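Local coordinates for De novo designed protein CA01 (Synthetic construct, PDB 5E6G) that is a computationally designed all-helical protein, made with strategies inspired by evolution, for which no biological function is known, at residues A89-M94 / E101-K106; P97-L102 / F130-A135. All coordinates share one frame; numbering follows the deposited sequence.

Contact 1: residues A89-M94 / E101-K106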
loop_
_atom_site.group_PDB
_atom_site.type_symbol
_atom_site.label_atom_id
_atom_site.label_comp_id
_atom_site.label_asym_id
_atom_site.label_seq_id
_atom_site.Cartn_x
_atom_site.Cartn_y
_atom_site.Cartn_z
ATOM N N ALA A 89 11.351 1.477 -1.347
ATOM C CA ALA A 89 12.626 1.738 -0.687
ATOM C C ALA A 89 12.418 1.990 0.806
ATOM O O ALA A 89 13.180 1.501 1.639
ATOM C CB ALA A 89 13.325 2.924 -1.336
ATOM N N TYR A 90 11.385 2.765 1.125
ATOM C CA TYR A 90 10.992 3.023 2.509
ATOM C C TYR A 90 10.789 1.718 3.266
ATOM O O TYR A 90 11.305 1.539 4.367
ATOM C CB TYR A 90 9.711 3.866 2.545
ATOM C CG TYR A 90 8.966 3.852 3.868
ATOM C CD1 TYR A 90 8.079 2.828 4.184
ATOM C CD2 TYR A 90 9.131 4.876 4.787
ATOM C CE1 TYR A 90 7.396 2.818 5.385
ATOM C CE2 TYR A 90 8.448 4.873 5.989
ATOM C CZ TYR A 90 7.586 3.842 6.283
ATOM O OH TYR A 90 6.907 3.841 7.481
ATOM N N LEU A 91 10.036 0.806 2.659
ATOM C CA LEU A 91 9.712 -0.471 3.280
ATOM C C LEU A 91 10.951 -1.330 3.505
ATOM O O LEU A 91 11.052 -2.035 4.509
ATOM C CB LEU A 91 8.697 -1.225 2.419
ATOM C CG LEU A 91 7.305 -0.584 2.396
ATOM C CD1 LEU A 91 6.496 -1.071 1.204
ATOM C CD2 LEU A 91 6.569 -0.865 3.705
ATOM N N ALA A 92 11.894 -1.275 2.571
ATOM C CA ALA A 92 13.124 -2.046 2.696
ATOM C C ALA A 92 13.994 -1.493 3.822
ATOM O O ALA A 92 14.606 -2.249 4.576
ATOM C CB ALA A 92 13.888 -2.040 1.385
ATOM N N SER A 93 14.039 -0.170 3.936
ATOM C CA SER A 93 14.852 0.481 4.955
ATOM C C SER A 93 14.282 0.247 6.351
ATOM O O SER A 93 15.011 0.301 7.341
ATOM C CB SER A 93 14.953 1.981 4.682
ATOM O OG SER A 93 13.748 2.648 5.018
ATOM N N MET A 94 12.979 -0.004 6.426
ATOM C CA MET A 94 12.329 -0.288 7.701
ATOM C C MET A 94 12.576 -1.729 8.140
ATOM O O MET A 94 12.240 -2.109 9.263
ATOM C CB MET A 94 10.827 -0.013 7.607
ATOM C CG MET A 94 10.472 1.467 7.590
ATOM S SD MET A 94 10.889 2.314 9.130
ATOM C CE MET A 94 9.631 1.677 10.234
ATOM N N GLU A 101 9.805 -5.859 -2.106
ATOM C CA GLU A 101 9.982 -6.282 -3.492
ATOM C C GLU A 101 8.664 -6.731 -4.115
ATOM O O GLU A 101 8.412 -6.471 -5.293
ATOM C CB GLU A 101 11.017 -7.405 -3.589
ATOM C CG GLU A 101 12.456 -6.951 -3.363
ATOM C CD GLU A 101 12.832 -5.732 -4.190
ATOM O OE1 GLU A 101 12.592 -5.744 -5.416
ATOM O OE2 GLU A 101 13.356 -4.757 -3.608
ATOM N N LEU A 102 7.826 -7.402 -3.330
ATOM C CA LEU A 102 6.493 -7.774 -3.788
ATOM C C LEU A 102 5.675 -6.518 -4.048
ATOM O O LEU A 102 4.955 -6.418 -5.043
ATOM C CB LEU A 102 5.787 -8.659 -2.760
ATOM C CG LEU A 102 6.276 -10.101 -2.625
ATOM C CD1 LEU A 102 5.563 -10.786 -1.469
ATOM C CD2 LEU A 102 6.062 -10.874 -3.916
ATOM N N PHE A 103 5.797 -5.563 -3.131
ATOM C CA PHE A 103 5.147 -4.268 -3.257
ATOM C C PHE A 103 5.607 -3.571 -4.540
ATOM O O PHE A 103 4.795 -3.034 -5.290
ATOM C CB PHE A 103 5.459 -3.411 -2.024
ATOM C CG PHE A 103 4.805 -2.057 -2.028
ATOM C CD1 PHE A 103 3.555 -1.875 -1.459
ATOM C CD2 PHE A 103 5.452 -0.962 -2.579
ATOM C CE1 PHE A 103 2.957 -0.628 -1.450
ATOM C CE2 PHE A 103 4.858 0.286 -2.573
ATOM C CZ PHE A 103 3.608 0.454 -2.009
ATOM N N ARG A 104 6.912 -3.607 -4.794
ATOM C CA ARG A 104 7.487 -2.936 -5.958
ATOM C C ARG A 104 7.032 -3.571 -7.268
ATOM O O ARG A 104 6.581 -2.877 -8.180
ATOM C CB ARG A 104 9.016 -2.960 -5.888
ATOM C CG ARG A 104 9.691 -2.059 -6.915
ATOM C CD ARG A 104 11.142 -2.450 -7.139
ATOM N NE ARG A 104 11.938 -2.364 -5.918
ATOM C CZ ARG A 104 12.479 -1.243 -5.450
ATOM N NH1 ARG A 104 12.307 -0.094 -6.091
ATOM N NH2 ARG A 104 13.191 -1.269 -4.332
ATOM N N ALA A 105 7.163 -4.891 -7.358
ATOM C CA ALA A 105 6.826 -5.616 -8.578
ATOM C C ALA A 105 5.341 -5.487 -8.900
ATOM O O ALA A 105 4.964 -5.259 -10.050
ATOM C CB ALA A 105 7.217 -7.080 -8.447
ATOM N N LYS A 106 4.501 -5.631 -7.881
ATOM C CA LYS A 106 3.060 -5.494 -8.058
ATOM C C LYS A 106 2.692 -4.056 -8.408
ATOM O O LYS A 106 1.828 -3.813 -9.254
ATOM C CB LYS A 106 2.319 -5.932 -6.794
ATOM C CG LYS A 106 0.799 -5.867 -6.904
ATOM C CD LYS A 106 0.276 -6.763 -8.017
ATOM C CE LYS A 106 -1.243 -6.809 -8.024
ATOM N NZ LYS A 106 -1.768 -7.814 -8.992
#

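Contact 2: residues P97-L102 / F130-A135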
loop_
_atom_site.group_PDB
_atom_site.type_symbol
_atom_site.label_atom_id
_atom_site.label_comp_id
_atom_site.label_asym_id
_atom_site.label_seq_id
_atom_site.Cartn_x
_atom_site.Cartn_y
_atom_site.Cartn_z
ATOM N N PRO A 97 12.298 -6.166 3.488
ATOM C CA PRO A 97 12.709 -6.174 2.080
ATOM C C PRO A 97 11.902 -7.133 1.204
ATOM O O PRO A 97 11.831 -6.925 -0.008
ATOM C CB PRO A 97 14.177 -6.605 2.149
ATOM C CG PRO A 97 14.287 -7.387 3.405
ATOM C CD PRO A 97 13.300 -6.796 4.365
ATOM N N HIS A 98 11.306 -8.160 1.798
ATOM C CA HIS A 98 10.530 -9.127 1.026
ATOM C C HIS A 98 9.165 -8.557 0.653
ATOM O O HIS A 98 8.744 -8.651 -0.499
ATOM C CB HIS A 98 10.376 -10.433 1.805
ATOM C CG HIS A 98 11.662 -11.174 1.984
ATOM N ND1 HIS A 98 12.428 -11.607 0.919
ATOM C CD2 HIS A 98 12.327 -11.560 3.099
ATOM C CE1 HIS A 98 13.500 -12.224 1.370
ATOM N NE2 HIS A 98 13.465 -12.211 2.693
ATOM N N TYR A 99 8.480 -7.962 1.625
ATOM C CA TYR A 99 7.256 -7.223 1.342
ATOM C C TYR A 99 7.551 -6.115 0.331
ATOM O O TYR A 99 6.762 -5.869 -0.582
ATOM C CB TYR A 99 6.665 -6.627 2.625
ATOM C CG TYR A 99 5.380 -5.853 2.405
ATOM C CD1 TYR A 99 5.405 -4.544 1.942
ATOM C CD2 TYR A 99 4.143 -6.431 2.662
ATOM C CE1 TYR A 99 4.240 -3.835 1.733
ATOM C CE2 TYR A 99 2.970 -5.726 2.463
ATOM C CZ TYR A 99 3.025 -4.428 1.996
ATOM O OH TYR A 99 1.864 -3.720 1.788
ATOM N N ALA A 100 8.700 -5.465 0.499
ATOM C CA ALA A 100 9.093 -4.335 -0.338
ATOM C C ALA A 100 9.208 -4.707 -1.816
ATOM O O ALA A 100 8.760 -3.957 -2.685
ATOM C CB ALA A 100 10.413 -3.758 0.156
ATOM N N GLU A 101 9.805 -5.859 -2.106
ATOM C CA GLU A 101 9.982 -6.282 -3.492
ATOM C C GLU A 101 8.664 -6.731 -4.115
ATOM O O GLU A 101 8.412 -6.471 -5.293
ATOM C CB GLU A 101 11.017 -7.405 -3.589
ATOM C CG GLU A 101 12.456 -6.951 -3.363
ATOM C CD GLU A 101 12.832 -5.732 -4.190
ATOM O OE1 GLU A 101 12.592 -5.744 -5.416
ATOM O OE2 GLU A 101 13.356 -4.757 -3.608
ATOM N N LEU A 102 7.826 -7.402 -3.330
ATOM C CA LEU A 102 6.493 -7.774 -3.788
ATOM C C LEU A 102 5.675 -6.518 -4.048
ATOM O O LEU A 102 4.955 -6.418 -5.043
ATOM C CB LEU A 102 5.787 -8.659 -2.760
ATOM C CG LEU A 102 6.276 -10.101 -2.625
ATOM C CD1 LEU A 102 5.563 -10.786 -1.469
ATOM C CD2 LEU A 102 6.062 -10.874 -3.916
ATOM N N PHE A 130 -2.455 -4.837 -0.316
ATOM C CA PHE A 130 -2.852 -6.149 0.197
ATOM C C PHE A 130 -2.195 -7.331 -0.511
ATOM O O PHE A 130 -2.012 -8.384 0.099
ATOM C CB PHE A 130 -4.374 -6.297 0.123
ATOM C CG PHE A 130 -5.104 -5.552 1.206
ATOM C CD1 PHE A 130 -5.240 -6.104 2.467
ATOM C CD2 PHE A 130 -5.648 -4.302 0.965
ATOM C CE1 PHE A 130 -5.906 -5.425 3.468
ATOM C CE2 PHE A 130 -6.316 -3.618 1.960
ATOM C CZ PHE A 130 -6.445 -4.180 3.213
ATOM N N TYR A 131 -1.844 -7.174 -1.784
ATOM C CA TYR A 131 -1.226 -8.275 -2.527
ATOM C C TYR A 131 0.112 -8.692 -1.909
ATOM O O TYR A 131 0.378 -9.886 -1.765
ATOM C CB TYR A 131 -1.034 -7.903 -4.005
ATOM C CG TYR A 131 -0.382 -8.997 -4.821
ATOM C CD1 TYR A 131 -1.152 -9.944 -5.485
ATOM C CD2 TYR A 131 0.999 -9.091 -4.920
ATOM C CE1 TYR A 131 -0.566 -10.948 -6.227
ATOM C CE2 TYR A 131 1.596 -10.093 -5.658
ATOM C CZ TYR A 131 0.810 -11.019 -6.310
ATOM O OH TYR A 131 1.402 -12.018 -7.048
ATOM N N PRO A 132 0.959 -7.715 -1.535
ATOM C CA PRO A 132 2.218 -8.098 -0.887
ATOM C C PRO A 132 2.020 -8.509 0.573
ATOM O O PRO A 132 2.932 -9.073 1.176
ATOM C CB PRO A 132 3.072 -6.821 -0.985
ATOM C CG PRO A 132 2.329 -5.898 -1.909
ATOM C CD PRO A 132 0.897 -6.264 -1.760
ATOM N N ALA A 133 0.840 -8.235 1.125
ATOM C CA ALA A 133 0.546 -8.567 2.518
ATOM C C ALA A 133 0.203 -10.044 2.686
ATOM O O ALA A 133 0.048 -10.534 3.804
ATOM C CB ALA A 133 -0.599 -7.706 3.033
ATOM N N GLN A 134 0.088 -10.751 1.570
ATOM C CA GLN A 134 -0.274 -12.159 1.595
ATOM C C GLN A 134 0.858 -13.003 2.171
ATOM O O GLN A 134 2.006 -12.562 2.229
ATOM C CB GLN A 134 -0.641 -12.628 0.189
ATOM C CG GLN A 134 -1.834 -11.885 -0.388
ATOM C CD GLN A 134 -2.154 -12.290 -1.807
ATOM O OE1 GLN A 134 -1.280 -12.335 -2.671
ATOM N NE2 GLN A 134 -3.419 -12.593 -2.054
ATOM N N ALA A 135 0.522 -14.216 2.600
ATOM C CA ALA A 135 1.472 -15.088 3.281
ATOM C C ALA A 135 2.254 -15.930 2.278
ATOM O O ALA A 135 1.669 -16.651 1.471
ATOM C CB ALA A 135 0.743 -15.987 4.274
#

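Contact 1: residues A89-M94 / E101-K106
Leu91 meets Phe103 through one methyl: CD1 of Leu91 stands over a face of the Phe103 ring, 4.0 Å from its centroid and 18° off the ring normal, which satisfies the geometry of a CH-pi contact. The closest ring atom is Phe103 CG, 3.8 Å from Leu91 CD1, so the methyl lies toward the CB end of the ring and not over its middle. The first torsion of Leu91 sets CG beside the backbone N, and the second, near trans (chi2 161°), extends CD1 toward Phe103. In Phe103 the first torsion holds CG opposite the backbone N and carries the ring toward helix 80-93, while chi2 of 91° turns a face to the methyl; the two side chains cross at about a right angle.

Beside this apolar pair, Arg104 runs extended as far as CD and then turns, bringing its guanidinium near the backbone of Ala89. Arg104 NH2 comes only within 4.5 Å of Ala89 N, a proximity with no hydrogen bond, and the stronger polar tie of the group is the hydrogen bond from Arg104 NH1 to Gln85. Arg104 NE also makes a weak salt bridge to Glu101 OE1 at 3.5 Å, one turn earlier on its own helix.

Helices 80-93 and 97-115, consecutive in the chain, are joined here as a helical hairpin; Leu91 and Phe103 both also touch Ala66 of helix 54-75, and Phe103 reaches Leu128 of helix 121-130.

Contact 2: residues P97-L102 / F130-A135
Pro132 packs against both Tyr99 and Leu102, at the turn by which the chain leaves helix 121-130. In sequence order, Phe130 comes first, its side chain directed away from helix 97-115 and packed on Ile37 and Leu41 of helix 24-50; its carbonyl oxygen takes a weak bond from Ala133 N. Tyr131 follows as the first residue of a type I beta turn that runs to Gln134, and its ring makes a cation-pi contact with Lys106.

Pro132 is the main point of contact. Its CB lies over a face of the Tyr99 ring, 3.8 Å from the centroid and 17° off the normal, a CH-pi geometry displaced toward the rim near Tyr99 CE2, which is 3.6 Å from Pro132 CB. The same CB meets CB of Leu102 at 3.7 Å, so one proline carbon is shared by two side chains a turn apart. The backbone is close too: Tyr99 CD2 stands 3.3 Å from Pro132 O. Tyr99 reaches this place with CG opposite its backbone N (chi1 -179°), and its hydroxyl is anchored beyond by a hydrogen bond to Val129 O in helix 121-130, which ties down the far end of the ring.

Ala133 continues the packing along that ring, its CB 4.1 Å from Tyr99 CE2, while its carbonyl oxygen is held by a hydrogen bond from Arg59 of helix 54-75. At Gln134 the backbone changes to an extended conformation (psi 161°), and the chain turns away from helix 97-115.

A type I turn following helix 121-130 thus packs Pro132 on the first turns of helix 97-115, its CH-pi contact with Tyr99 forming part of the core packing of an all-helical fold.

Both contacts draw on helix 97-115, with centres about 8 Å apart, and each mixes buried residues (Leu91 and Phe103; Tyr99 and Pro132) with an exposed one (Ala89; Leu102). Contact 1 joins consecutive helices; contact 2 sets a turn distant in sequence against a helix and buries about twice the surface (268 against 129 Å²). Each has a CH-pi contact over an aromatic face, from a leucine methyl in contact 1 and a proline CB in contact 2, and neither has a hydrogen bond across its segments. The polar ties of contact 2, Tyr99 OH to Val129 and Ala133 O to Arg59, lead to helices outside it. Leu91 CD1, 3.6 Å from Tyr99 CE1, makes the apolar parts continuous.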